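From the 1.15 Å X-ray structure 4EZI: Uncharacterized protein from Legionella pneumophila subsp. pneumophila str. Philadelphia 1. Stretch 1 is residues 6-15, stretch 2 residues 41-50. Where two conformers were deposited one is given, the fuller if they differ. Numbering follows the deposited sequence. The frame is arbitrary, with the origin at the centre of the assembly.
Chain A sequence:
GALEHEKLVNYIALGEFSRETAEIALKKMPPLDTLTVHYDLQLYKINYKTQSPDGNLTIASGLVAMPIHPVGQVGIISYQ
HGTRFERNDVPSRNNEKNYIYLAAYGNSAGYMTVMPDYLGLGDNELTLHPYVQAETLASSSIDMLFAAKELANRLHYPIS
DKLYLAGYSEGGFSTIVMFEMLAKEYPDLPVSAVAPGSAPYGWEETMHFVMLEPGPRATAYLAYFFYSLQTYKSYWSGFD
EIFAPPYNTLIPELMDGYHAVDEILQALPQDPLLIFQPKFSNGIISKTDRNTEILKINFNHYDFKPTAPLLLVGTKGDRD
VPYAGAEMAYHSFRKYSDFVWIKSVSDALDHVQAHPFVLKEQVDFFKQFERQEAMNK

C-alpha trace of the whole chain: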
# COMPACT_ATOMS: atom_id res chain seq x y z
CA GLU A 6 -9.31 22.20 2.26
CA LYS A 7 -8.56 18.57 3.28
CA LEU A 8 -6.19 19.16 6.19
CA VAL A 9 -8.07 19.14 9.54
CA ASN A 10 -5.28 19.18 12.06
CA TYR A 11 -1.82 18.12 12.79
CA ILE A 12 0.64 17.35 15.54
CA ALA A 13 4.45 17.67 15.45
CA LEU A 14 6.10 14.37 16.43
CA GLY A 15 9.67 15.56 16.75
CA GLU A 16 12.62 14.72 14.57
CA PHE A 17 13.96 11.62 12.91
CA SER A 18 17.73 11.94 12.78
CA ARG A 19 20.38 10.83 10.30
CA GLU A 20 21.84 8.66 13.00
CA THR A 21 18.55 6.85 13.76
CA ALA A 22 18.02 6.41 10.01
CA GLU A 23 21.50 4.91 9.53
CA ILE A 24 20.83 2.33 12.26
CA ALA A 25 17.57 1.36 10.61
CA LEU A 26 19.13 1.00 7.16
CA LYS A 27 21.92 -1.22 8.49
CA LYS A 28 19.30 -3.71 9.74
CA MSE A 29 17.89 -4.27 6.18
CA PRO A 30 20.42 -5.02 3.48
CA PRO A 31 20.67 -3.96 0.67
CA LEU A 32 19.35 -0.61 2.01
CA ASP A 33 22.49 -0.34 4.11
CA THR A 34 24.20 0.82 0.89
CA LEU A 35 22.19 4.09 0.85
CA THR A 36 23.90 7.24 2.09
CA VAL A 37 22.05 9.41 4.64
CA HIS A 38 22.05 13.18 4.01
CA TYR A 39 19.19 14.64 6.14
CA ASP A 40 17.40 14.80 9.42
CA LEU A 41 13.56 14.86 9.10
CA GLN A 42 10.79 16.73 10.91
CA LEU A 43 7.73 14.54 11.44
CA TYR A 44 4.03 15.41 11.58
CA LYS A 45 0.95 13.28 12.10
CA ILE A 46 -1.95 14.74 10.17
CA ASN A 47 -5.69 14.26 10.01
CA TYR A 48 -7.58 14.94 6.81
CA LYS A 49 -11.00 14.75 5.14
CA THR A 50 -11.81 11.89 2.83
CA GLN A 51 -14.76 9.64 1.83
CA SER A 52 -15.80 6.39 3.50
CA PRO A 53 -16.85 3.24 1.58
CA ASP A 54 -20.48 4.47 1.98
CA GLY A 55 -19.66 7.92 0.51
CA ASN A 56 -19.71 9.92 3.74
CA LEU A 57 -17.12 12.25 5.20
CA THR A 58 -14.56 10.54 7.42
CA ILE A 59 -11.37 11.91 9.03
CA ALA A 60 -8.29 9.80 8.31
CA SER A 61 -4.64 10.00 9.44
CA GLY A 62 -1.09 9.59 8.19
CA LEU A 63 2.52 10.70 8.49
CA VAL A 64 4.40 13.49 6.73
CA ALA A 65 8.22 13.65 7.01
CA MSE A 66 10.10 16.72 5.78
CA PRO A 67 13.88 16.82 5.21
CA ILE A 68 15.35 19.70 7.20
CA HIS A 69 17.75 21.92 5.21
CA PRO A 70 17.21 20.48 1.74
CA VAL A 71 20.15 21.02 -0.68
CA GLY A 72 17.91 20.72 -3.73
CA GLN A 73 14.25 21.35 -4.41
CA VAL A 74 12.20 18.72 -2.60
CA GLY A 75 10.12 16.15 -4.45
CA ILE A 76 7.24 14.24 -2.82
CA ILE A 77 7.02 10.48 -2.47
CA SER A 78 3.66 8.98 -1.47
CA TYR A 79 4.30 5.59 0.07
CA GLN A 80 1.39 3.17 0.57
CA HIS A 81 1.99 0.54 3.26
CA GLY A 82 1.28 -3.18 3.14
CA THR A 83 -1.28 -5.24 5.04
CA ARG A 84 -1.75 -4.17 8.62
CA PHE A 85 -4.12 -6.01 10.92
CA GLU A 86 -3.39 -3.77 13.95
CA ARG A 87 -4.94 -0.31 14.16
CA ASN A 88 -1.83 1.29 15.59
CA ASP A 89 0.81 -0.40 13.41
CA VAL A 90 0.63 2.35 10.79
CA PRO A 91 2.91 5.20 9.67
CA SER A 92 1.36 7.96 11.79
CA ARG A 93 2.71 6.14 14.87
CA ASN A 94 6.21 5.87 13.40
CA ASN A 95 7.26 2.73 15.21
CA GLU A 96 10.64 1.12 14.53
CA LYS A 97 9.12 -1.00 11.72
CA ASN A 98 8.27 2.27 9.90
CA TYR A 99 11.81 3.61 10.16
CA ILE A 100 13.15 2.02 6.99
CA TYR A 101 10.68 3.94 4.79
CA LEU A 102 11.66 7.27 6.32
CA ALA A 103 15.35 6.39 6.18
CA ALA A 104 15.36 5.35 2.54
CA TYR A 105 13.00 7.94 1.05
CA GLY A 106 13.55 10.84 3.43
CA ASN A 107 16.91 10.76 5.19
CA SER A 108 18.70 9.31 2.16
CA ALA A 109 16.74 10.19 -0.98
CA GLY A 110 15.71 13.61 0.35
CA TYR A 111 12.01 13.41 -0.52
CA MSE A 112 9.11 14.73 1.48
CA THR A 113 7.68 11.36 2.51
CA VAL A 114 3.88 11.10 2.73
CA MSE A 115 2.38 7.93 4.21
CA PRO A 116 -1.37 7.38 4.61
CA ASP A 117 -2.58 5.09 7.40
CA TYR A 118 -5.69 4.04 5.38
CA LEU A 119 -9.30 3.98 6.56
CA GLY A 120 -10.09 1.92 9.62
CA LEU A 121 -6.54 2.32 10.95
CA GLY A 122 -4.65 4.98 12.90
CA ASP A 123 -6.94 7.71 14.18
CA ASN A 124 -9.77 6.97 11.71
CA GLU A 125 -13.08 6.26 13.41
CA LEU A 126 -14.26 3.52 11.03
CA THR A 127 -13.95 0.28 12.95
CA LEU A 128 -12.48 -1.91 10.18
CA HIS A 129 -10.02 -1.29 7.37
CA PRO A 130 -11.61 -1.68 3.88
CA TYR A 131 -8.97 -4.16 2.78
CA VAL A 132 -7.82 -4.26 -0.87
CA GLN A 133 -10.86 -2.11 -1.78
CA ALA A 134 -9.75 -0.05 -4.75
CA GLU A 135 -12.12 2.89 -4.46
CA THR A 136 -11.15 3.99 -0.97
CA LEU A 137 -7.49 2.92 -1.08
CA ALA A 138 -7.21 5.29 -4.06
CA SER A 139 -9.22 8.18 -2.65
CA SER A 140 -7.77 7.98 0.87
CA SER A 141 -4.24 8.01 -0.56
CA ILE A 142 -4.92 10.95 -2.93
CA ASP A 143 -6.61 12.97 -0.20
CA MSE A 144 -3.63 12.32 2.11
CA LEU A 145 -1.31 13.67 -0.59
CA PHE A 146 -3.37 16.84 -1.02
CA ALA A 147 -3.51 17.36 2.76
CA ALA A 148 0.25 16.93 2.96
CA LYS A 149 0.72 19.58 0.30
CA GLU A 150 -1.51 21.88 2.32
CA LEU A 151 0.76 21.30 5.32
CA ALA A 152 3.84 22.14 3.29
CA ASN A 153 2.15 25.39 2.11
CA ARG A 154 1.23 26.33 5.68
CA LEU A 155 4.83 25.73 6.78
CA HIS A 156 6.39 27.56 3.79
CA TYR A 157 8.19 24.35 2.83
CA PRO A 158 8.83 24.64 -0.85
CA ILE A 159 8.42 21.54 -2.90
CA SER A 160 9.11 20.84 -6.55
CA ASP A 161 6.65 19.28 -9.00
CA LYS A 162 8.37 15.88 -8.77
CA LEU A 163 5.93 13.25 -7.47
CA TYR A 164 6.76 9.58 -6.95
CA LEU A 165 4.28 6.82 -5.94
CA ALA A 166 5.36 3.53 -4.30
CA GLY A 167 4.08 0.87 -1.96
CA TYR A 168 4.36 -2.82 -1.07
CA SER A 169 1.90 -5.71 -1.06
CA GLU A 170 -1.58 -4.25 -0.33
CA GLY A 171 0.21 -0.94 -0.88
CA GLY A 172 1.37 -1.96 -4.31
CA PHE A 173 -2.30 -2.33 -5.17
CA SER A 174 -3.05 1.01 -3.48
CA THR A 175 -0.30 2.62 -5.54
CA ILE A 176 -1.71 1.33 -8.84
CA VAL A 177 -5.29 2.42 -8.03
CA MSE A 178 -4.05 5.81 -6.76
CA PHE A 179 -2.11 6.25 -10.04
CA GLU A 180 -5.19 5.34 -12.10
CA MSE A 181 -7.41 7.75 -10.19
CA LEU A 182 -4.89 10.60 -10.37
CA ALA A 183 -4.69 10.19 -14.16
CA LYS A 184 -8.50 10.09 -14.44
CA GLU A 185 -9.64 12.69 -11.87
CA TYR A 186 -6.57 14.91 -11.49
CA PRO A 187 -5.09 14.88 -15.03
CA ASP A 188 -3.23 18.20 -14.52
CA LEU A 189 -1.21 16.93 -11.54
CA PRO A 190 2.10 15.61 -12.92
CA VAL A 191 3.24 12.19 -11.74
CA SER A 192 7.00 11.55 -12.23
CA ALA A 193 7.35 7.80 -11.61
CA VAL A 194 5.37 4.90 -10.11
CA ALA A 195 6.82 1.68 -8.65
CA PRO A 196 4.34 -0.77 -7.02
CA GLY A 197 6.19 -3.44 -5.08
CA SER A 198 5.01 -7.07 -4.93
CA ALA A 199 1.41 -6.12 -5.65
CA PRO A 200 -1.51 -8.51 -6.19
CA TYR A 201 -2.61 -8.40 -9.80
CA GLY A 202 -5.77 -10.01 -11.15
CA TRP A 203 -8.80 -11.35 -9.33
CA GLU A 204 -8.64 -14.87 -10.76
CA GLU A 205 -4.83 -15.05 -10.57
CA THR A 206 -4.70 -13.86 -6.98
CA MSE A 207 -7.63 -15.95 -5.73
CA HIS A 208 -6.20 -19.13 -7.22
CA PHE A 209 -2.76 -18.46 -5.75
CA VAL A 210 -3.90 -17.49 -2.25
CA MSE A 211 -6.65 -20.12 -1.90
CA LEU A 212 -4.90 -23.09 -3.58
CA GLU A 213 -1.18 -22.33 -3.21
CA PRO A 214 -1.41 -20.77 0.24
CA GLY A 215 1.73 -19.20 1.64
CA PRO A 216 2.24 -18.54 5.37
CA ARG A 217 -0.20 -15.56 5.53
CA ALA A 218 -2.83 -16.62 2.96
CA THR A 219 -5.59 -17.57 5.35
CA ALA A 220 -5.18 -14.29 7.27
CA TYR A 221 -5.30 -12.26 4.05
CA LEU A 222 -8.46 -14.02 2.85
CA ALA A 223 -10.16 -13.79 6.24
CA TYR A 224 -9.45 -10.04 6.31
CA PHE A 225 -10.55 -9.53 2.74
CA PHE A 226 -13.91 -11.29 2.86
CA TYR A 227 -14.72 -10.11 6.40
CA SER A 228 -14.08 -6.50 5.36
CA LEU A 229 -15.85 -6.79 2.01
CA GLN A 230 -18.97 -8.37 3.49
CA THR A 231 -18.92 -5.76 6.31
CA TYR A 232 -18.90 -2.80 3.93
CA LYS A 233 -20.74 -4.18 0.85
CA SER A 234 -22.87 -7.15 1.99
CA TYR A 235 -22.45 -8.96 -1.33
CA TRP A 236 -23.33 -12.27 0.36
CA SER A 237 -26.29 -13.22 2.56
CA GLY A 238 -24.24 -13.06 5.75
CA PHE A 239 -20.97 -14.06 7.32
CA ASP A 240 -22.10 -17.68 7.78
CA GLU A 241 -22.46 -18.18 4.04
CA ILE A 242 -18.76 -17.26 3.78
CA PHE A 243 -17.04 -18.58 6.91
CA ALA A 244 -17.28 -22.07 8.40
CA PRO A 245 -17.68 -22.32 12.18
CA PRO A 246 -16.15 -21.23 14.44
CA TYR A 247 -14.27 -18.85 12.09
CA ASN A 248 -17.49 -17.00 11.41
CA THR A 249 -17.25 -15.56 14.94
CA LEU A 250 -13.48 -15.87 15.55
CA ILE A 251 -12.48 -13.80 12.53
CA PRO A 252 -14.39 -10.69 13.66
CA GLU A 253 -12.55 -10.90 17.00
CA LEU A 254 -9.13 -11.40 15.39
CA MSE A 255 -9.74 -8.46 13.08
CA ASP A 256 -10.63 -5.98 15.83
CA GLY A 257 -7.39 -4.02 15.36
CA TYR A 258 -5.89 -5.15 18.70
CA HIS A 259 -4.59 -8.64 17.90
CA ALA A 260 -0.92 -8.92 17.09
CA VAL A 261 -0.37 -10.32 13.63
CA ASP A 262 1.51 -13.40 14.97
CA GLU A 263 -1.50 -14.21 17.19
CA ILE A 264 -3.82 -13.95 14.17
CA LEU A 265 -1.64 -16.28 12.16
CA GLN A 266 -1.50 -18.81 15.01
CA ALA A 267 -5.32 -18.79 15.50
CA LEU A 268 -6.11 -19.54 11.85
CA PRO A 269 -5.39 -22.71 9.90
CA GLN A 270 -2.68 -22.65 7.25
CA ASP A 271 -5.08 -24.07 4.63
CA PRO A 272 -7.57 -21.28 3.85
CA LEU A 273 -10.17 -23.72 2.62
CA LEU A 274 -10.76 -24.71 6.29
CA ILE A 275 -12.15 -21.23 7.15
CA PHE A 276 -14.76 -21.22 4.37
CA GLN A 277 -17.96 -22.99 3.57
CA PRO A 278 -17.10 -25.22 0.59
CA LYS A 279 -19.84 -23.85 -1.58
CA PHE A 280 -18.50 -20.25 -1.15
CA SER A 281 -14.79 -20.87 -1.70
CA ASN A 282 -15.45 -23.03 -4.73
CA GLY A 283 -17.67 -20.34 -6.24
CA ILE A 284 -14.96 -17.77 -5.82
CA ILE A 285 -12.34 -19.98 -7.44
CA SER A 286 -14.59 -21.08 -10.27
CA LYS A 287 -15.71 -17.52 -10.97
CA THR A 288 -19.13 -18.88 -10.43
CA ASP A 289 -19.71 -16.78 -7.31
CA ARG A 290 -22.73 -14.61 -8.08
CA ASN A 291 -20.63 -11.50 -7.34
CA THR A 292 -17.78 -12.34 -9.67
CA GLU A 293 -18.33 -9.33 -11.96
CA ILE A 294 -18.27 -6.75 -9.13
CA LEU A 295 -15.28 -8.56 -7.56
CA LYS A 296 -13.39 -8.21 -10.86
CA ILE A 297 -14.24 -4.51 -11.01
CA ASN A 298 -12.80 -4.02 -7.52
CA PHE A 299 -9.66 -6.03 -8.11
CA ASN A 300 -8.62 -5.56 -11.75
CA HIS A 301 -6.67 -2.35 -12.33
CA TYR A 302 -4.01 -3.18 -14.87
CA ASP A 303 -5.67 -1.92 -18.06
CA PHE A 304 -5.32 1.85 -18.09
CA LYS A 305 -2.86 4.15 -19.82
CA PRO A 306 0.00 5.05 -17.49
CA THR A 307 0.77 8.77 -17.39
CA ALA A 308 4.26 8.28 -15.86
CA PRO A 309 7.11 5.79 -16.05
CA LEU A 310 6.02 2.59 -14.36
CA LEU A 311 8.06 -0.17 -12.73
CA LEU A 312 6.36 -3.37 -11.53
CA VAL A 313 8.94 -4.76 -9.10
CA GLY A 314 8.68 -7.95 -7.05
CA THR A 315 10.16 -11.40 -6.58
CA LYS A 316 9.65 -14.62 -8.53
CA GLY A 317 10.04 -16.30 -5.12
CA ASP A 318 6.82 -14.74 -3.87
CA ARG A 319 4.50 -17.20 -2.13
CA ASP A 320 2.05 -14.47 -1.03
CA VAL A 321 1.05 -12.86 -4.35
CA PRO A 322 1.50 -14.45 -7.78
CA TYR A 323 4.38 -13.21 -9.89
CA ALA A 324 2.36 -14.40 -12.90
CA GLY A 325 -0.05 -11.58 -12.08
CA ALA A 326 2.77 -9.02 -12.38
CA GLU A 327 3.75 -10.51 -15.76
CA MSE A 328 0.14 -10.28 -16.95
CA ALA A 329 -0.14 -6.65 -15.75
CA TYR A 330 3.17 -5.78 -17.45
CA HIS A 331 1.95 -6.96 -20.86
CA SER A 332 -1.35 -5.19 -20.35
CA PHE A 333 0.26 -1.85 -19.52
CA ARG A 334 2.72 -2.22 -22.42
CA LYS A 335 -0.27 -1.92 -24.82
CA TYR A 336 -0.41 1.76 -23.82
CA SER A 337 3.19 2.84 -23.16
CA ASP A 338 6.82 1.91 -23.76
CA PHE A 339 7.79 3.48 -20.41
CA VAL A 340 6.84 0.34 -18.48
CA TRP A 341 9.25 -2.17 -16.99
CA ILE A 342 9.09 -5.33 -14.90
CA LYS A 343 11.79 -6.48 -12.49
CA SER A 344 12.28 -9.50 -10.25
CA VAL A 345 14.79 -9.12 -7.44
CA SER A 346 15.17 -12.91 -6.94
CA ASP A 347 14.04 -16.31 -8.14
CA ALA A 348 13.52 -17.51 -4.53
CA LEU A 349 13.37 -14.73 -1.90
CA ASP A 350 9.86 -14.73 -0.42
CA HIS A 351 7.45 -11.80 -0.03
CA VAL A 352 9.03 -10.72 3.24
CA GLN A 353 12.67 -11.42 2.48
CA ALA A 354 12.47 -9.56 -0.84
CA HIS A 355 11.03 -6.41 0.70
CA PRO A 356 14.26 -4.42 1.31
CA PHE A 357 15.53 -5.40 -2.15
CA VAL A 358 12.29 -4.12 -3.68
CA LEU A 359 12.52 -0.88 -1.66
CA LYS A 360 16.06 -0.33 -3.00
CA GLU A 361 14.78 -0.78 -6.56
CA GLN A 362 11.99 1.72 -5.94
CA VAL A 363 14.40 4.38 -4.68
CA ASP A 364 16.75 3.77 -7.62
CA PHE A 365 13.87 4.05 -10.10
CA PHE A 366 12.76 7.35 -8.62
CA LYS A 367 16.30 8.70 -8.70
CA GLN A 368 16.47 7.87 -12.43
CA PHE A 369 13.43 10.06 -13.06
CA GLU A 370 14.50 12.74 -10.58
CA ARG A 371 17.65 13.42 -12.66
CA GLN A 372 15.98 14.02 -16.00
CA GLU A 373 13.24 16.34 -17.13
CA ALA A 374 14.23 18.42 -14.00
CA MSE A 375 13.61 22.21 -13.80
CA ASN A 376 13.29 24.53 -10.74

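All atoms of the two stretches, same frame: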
# COMPACT_ATOMS: atom_id res chain seq x y z
N GLU A 6 -10.45 22.53 1.34
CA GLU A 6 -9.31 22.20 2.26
C GLU A 6 -9.50 20.79 2.84
O GLU A 6 -10.57 20.49 3.38
CB GLU A 6 -9.22 23.20 3.41
N LYS A 7 -8.49 19.93 2.71
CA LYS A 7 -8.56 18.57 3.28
C LYS A 7 -7.93 18.46 4.64
O LYS A 7 -8.35 17.63 5.45
CB LYS A 7 -7.95 17.56 2.35
CG LYS A 7 -8.65 17.57 1.03
CD LYS A 7 -8.06 16.62 0.05
CE LYS A 7 -8.78 16.77 -1.29
NZ LYS A 7 -10.25 16.65 -1.17
N LEU A 8 -6.89 19.25 4.91
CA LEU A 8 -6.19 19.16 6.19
C LEU A 8 -7.03 19.69 7.33
O LEU A 8 -7.49 20.84 7.29
CB LEU A 8 -4.88 19.94 6.10
CG LEU A 8 -3.94 19.90 7.30
CD1 LEU A 8 -3.33 18.51 7.49
CD2 LEU A 8 -2.81 20.92 7.07
N VAL A 9 -7.26 18.86 8.34
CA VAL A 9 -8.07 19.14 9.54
C VAL A 9 -7.22 19.52 10.77
O VAL A 9 -7.57 20.38 11.56
CB VAL A 9 -8.96 17.90 9.90
CG1 VAL A 9 -9.74 18.12 11.21
CG2 VAL A 9 -9.88 17.56 8.74
N ASN A 10 -6.16 18.78 11.00
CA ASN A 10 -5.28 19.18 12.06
C ASN A 10 -4.06 18.36 12.00
O ASN A 10 -4.00 17.39 11.25
CB ASN A 10 -5.93 19.11 13.44
CG ASN A 10 -6.63 17.82 13.70
OD1 ASN A 10 -6.05 16.75 13.54
ND2 ASN A 10 -7.88 17.90 14.15
N TYR A 11 -3.08 18.78 12.77
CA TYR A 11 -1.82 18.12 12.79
C TYR A 11 -1.11 18.29 14.09
O TYR A 11 -1.43 19.19 14.89
CB TYR A 11 -0.91 18.58 11.65
CG TYR A 11 -0.32 19.99 11.72
CD1 TYR A 11 -1.00 21.06 11.17
CD2 TYR A 11 0.91 20.23 12.30
CE1 TYR A 11 -0.48 22.33 11.20
CE2 TYR A 11 1.46 21.52 12.31
CZ TYR A 11 0.75 22.57 11.76
OH TYR A 11 1.25 23.86 11.76
N ILE A 12 -0.14 17.41 14.29
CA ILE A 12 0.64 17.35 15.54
C ILE A 12 2.10 17.11 15.12
O ILE A 12 2.38 16.19 14.35
CB ILE A 12 0.15 16.14 16.43
CG1 ILE A 12 -1.34 16.28 16.79
CG2 ILE A 12 0.99 15.98 17.68
CD1 ILE A 12 -1.69 17.55 17.50
N ALA A 13 3.03 17.91 15.63
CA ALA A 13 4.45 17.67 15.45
C ALA A 13 4.89 16.51 16.33
O ALA A 13 4.56 16.46 17.52
CB ALA A 13 5.23 18.93 15.81
N LEU A 14 5.63 15.57 15.74
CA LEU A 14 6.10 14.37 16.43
C LEU A 14 7.59 14.37 16.69
O LEU A 14 8.15 13.33 17.04
CB LEU A 14 5.76 13.11 15.63
CG LEU A 14 4.30 12.78 15.43
CD1 LEU A 14 4.19 11.47 14.62
CD2 LEU A 14 3.55 12.64 16.71
N GLY A 15 8.24 15.49 16.53
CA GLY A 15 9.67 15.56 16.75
C GLY A 15 10.43 15.20 15.50
O GLY A 15 9.88 15.11 14.39
N LEU A 41 14.95 14.54 9.48
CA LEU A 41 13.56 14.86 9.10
C LEU A 41 12.80 15.45 10.27
O LEU A 41 13.03 15.07 11.43
CB LEU A 41 12.79 13.61 8.63
CG LEU A 41 13.52 12.64 7.71
CD1 LEU A 41 12.64 11.44 7.40
CD2 LEU A 41 13.97 13.36 6.43
N GLN A 42 11.84 16.34 9.98
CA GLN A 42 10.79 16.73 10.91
C GLN A 42 9.53 15.94 10.57
O GLN A 42 9.13 15.85 9.40
CB GLN A 42 10.51 18.23 10.81
CG GLN A 42 9.27 18.72 11.61
CD GLN A 42 9.40 18.65 13.12
OE1 GLN A 42 10.34 19.18 13.69
NE2 GLN A 42 8.41 18.02 13.79
N LEU A 43 8.90 15.38 11.60
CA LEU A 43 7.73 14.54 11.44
C LEU A 43 6.46 15.22 11.94
O LEU A 43 6.47 15.86 12.99
CB LEU A 43 7.90 13.24 12.26
CG LEU A 43 9.13 12.39 12.04
CD1 LEU A 43 9.06 11.10 12.87
CD2 LEU A 43 9.26 12.05 10.62
N TYR A 44 5.37 14.97 11.21
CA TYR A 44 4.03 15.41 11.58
C TYR A 44 3.06 14.27 11.37
O TYR A 44 3.11 13.58 10.35
CB TYR A 44 3.58 16.58 10.70
CG TYR A 44 4.34 17.86 10.95
CD1 TYR A 44 4.00 18.69 12.01
CD2 TYR A 44 5.39 18.23 10.14
CE1 TYR A 44 4.68 19.87 12.25
CE2 TYR A 44 6.11 19.41 10.39
CZ TYR A 44 5.74 20.21 11.46
OH TYR A 44 6.43 21.38 11.70
N LYS A 45 2.14 14.10 12.32
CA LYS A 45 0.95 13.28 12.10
C LYS A 45 -0.19 14.22 11.72
O LYS A 45 -0.42 15.23 12.42
CB LYS A 45 0.58 12.48 13.37
CG LYS A 45 -0.78 11.80 13.30
CD LYS A 45 -0.96 10.75 14.42
CE LYS A 45 -1.20 11.34 15.74
NZ LYS A 45 -2.52 11.93 15.68
N ILE A 46 -0.87 13.91 10.62
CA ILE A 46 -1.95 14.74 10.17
C ILE A 46 -3.27 13.97 10.15
O ILE A 46 -3.29 12.75 10.04
CB ILE A 46 -1.67 15.38 8.77
CG1 ILE A 46 -1.77 14.37 7.61
CG2 ILE A 46 -0.30 16.07 8.74
CD1 ILE A 46 -1.60 15.06 6.22
N ASN A 47 -4.35 14.74 10.23
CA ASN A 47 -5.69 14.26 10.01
C ASN A 47 -6.31 15.04 8.87
O ASN A 47 -6.09 16.26 8.75
CB ASN A 47 -6.52 14.38 11.28
CG ASN A 47 -5.84 13.77 12.47
OD1 ASN A 47 -5.12 14.44 13.21
ND2 ASN A 47 -6.05 12.47 12.66
N TYR A 48 -7.08 14.35 8.03
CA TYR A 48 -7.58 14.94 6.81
C TYR A 48 -8.94 14.36 6.43
O TYR A 48 -9.30 13.24 6.81
CB TYR A 48 -6.56 14.77 5.67
CG TYR A 48 -6.38 13.33 5.24
CD1 TYR A 48 -5.53 12.46 5.93
CD2 TYR A 48 -7.08 12.81 4.14
CE1 TYR A 48 -5.36 11.16 5.53
CE2 TYR A 48 -6.93 11.50 3.75
CZ TYR A 48 -6.05 10.68 4.42
OH TYR A 48 -5.88 9.36 4.05
N LYS A 49 -9.66 15.13 5.63
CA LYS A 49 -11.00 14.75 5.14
C LYS A 49 -10.91 13.83 3.94
O LYS A 49 -10.18 14.10 2.99
CB LYS A 49 -11.78 15.99 4.70
CG LYS A 49 -12.04 16.97 5.79
CD LYS A 49 -12.82 18.17 5.26
CE LYS A 49 -13.19 19.10 6.38
NZ LYS A 49 -13.96 20.26 5.84
N THR A 50 -11.71 12.78 3.97
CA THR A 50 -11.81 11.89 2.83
C THR A 50 -13.17 11.17 2.87
O THR A 50 -13.96 11.39 3.78
CB THR A 50 -10.59 10.93 2.80
OG1 THR A 50 -10.47 10.29 1.54
CG2 THR A 50 -10.63 9.90 3.93
O HOH W 1 -11.38 15.29 0.80

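What joins the two stretches along their length? They run as neighbouring antiparallel strands, their directions 163° apart, and most of the bonding is backbone to backbone. Lys-45, which has the largest area covered by the other strand, sits at the middle of the ladder: its N donates to Ile-12 O at 2.9 Å, and Ile-12 N returns a bond to Lys-45 O, also at 2.9 Å. Further along, Leu-14 N reaches Leu-43 O at 2.9 Å in a nearly straight bond, and Leu-43 N donates to Gly-15 O at 3.0 Å. Gly-15 has a positive phi of 88°, where a CB would jam against the preceding carbonyl oxygen, so glycine suits the position.

How does Lys-45 use its side chain as well? Its CB lies 4.0 Å from Leu-14 CD1, so the aliphatic base of the lysine packs against the leucine. Beyond that the chain is extended through chi1 and chi2 and then bends, with chi3 and chi4 both p, and NZ is hydrogen-bonded elsewhere in the structure. A long side chain with an apolar stem and a charged tip can serve both places.

What happens to the ladder at Asn-47? Here the register slips by one residue, a beta bulge in the first strand. Asn-47 O accepts from Val-9 N at 2.9 Å and, weakly, from Asn-10 N at 3.4 Å, so one carbonyl faces two successive amides. Asn-47 N donates to Asn-10 O at 2.9 Å, restoring the regular pattern beyond the bulge. The two asparagine side chains lie on the same face of the sheet, with Asn-10 OD1 and Asn-47 OD1 2.5 Å apart.

How is the end near Lys-49 fastened? Its N donates to Lys-7 O at 2.8 Å, while its extended side chain lays methylene carbons along the first strand: CG is 3.7 Å from Val-9 CG2, and CD is 3.7 Å from Glu-6 O. A water adds a bridge, accepting from Lys-7 NZ at 2.6 Å and donating to Lys-49 O at 2.8 Å.

What fills the face shared by Leu-8, Tyr-11 and Ala-13? Tyr-44 and Ile-46 meet them from the second strand. Leu-8 CD1 approaches Ile-46 CB at 3.8 Å, and Tyr-11 CD2 comes within 3.5 Å of Tyr-44 CD1, the ring planes inclined at 80°. Ala-13 CB packs 3.7 Å from Tyr-44 CE1, adding a small apolar contact beside the ring. In all, 858 Å² is buried between the stretches.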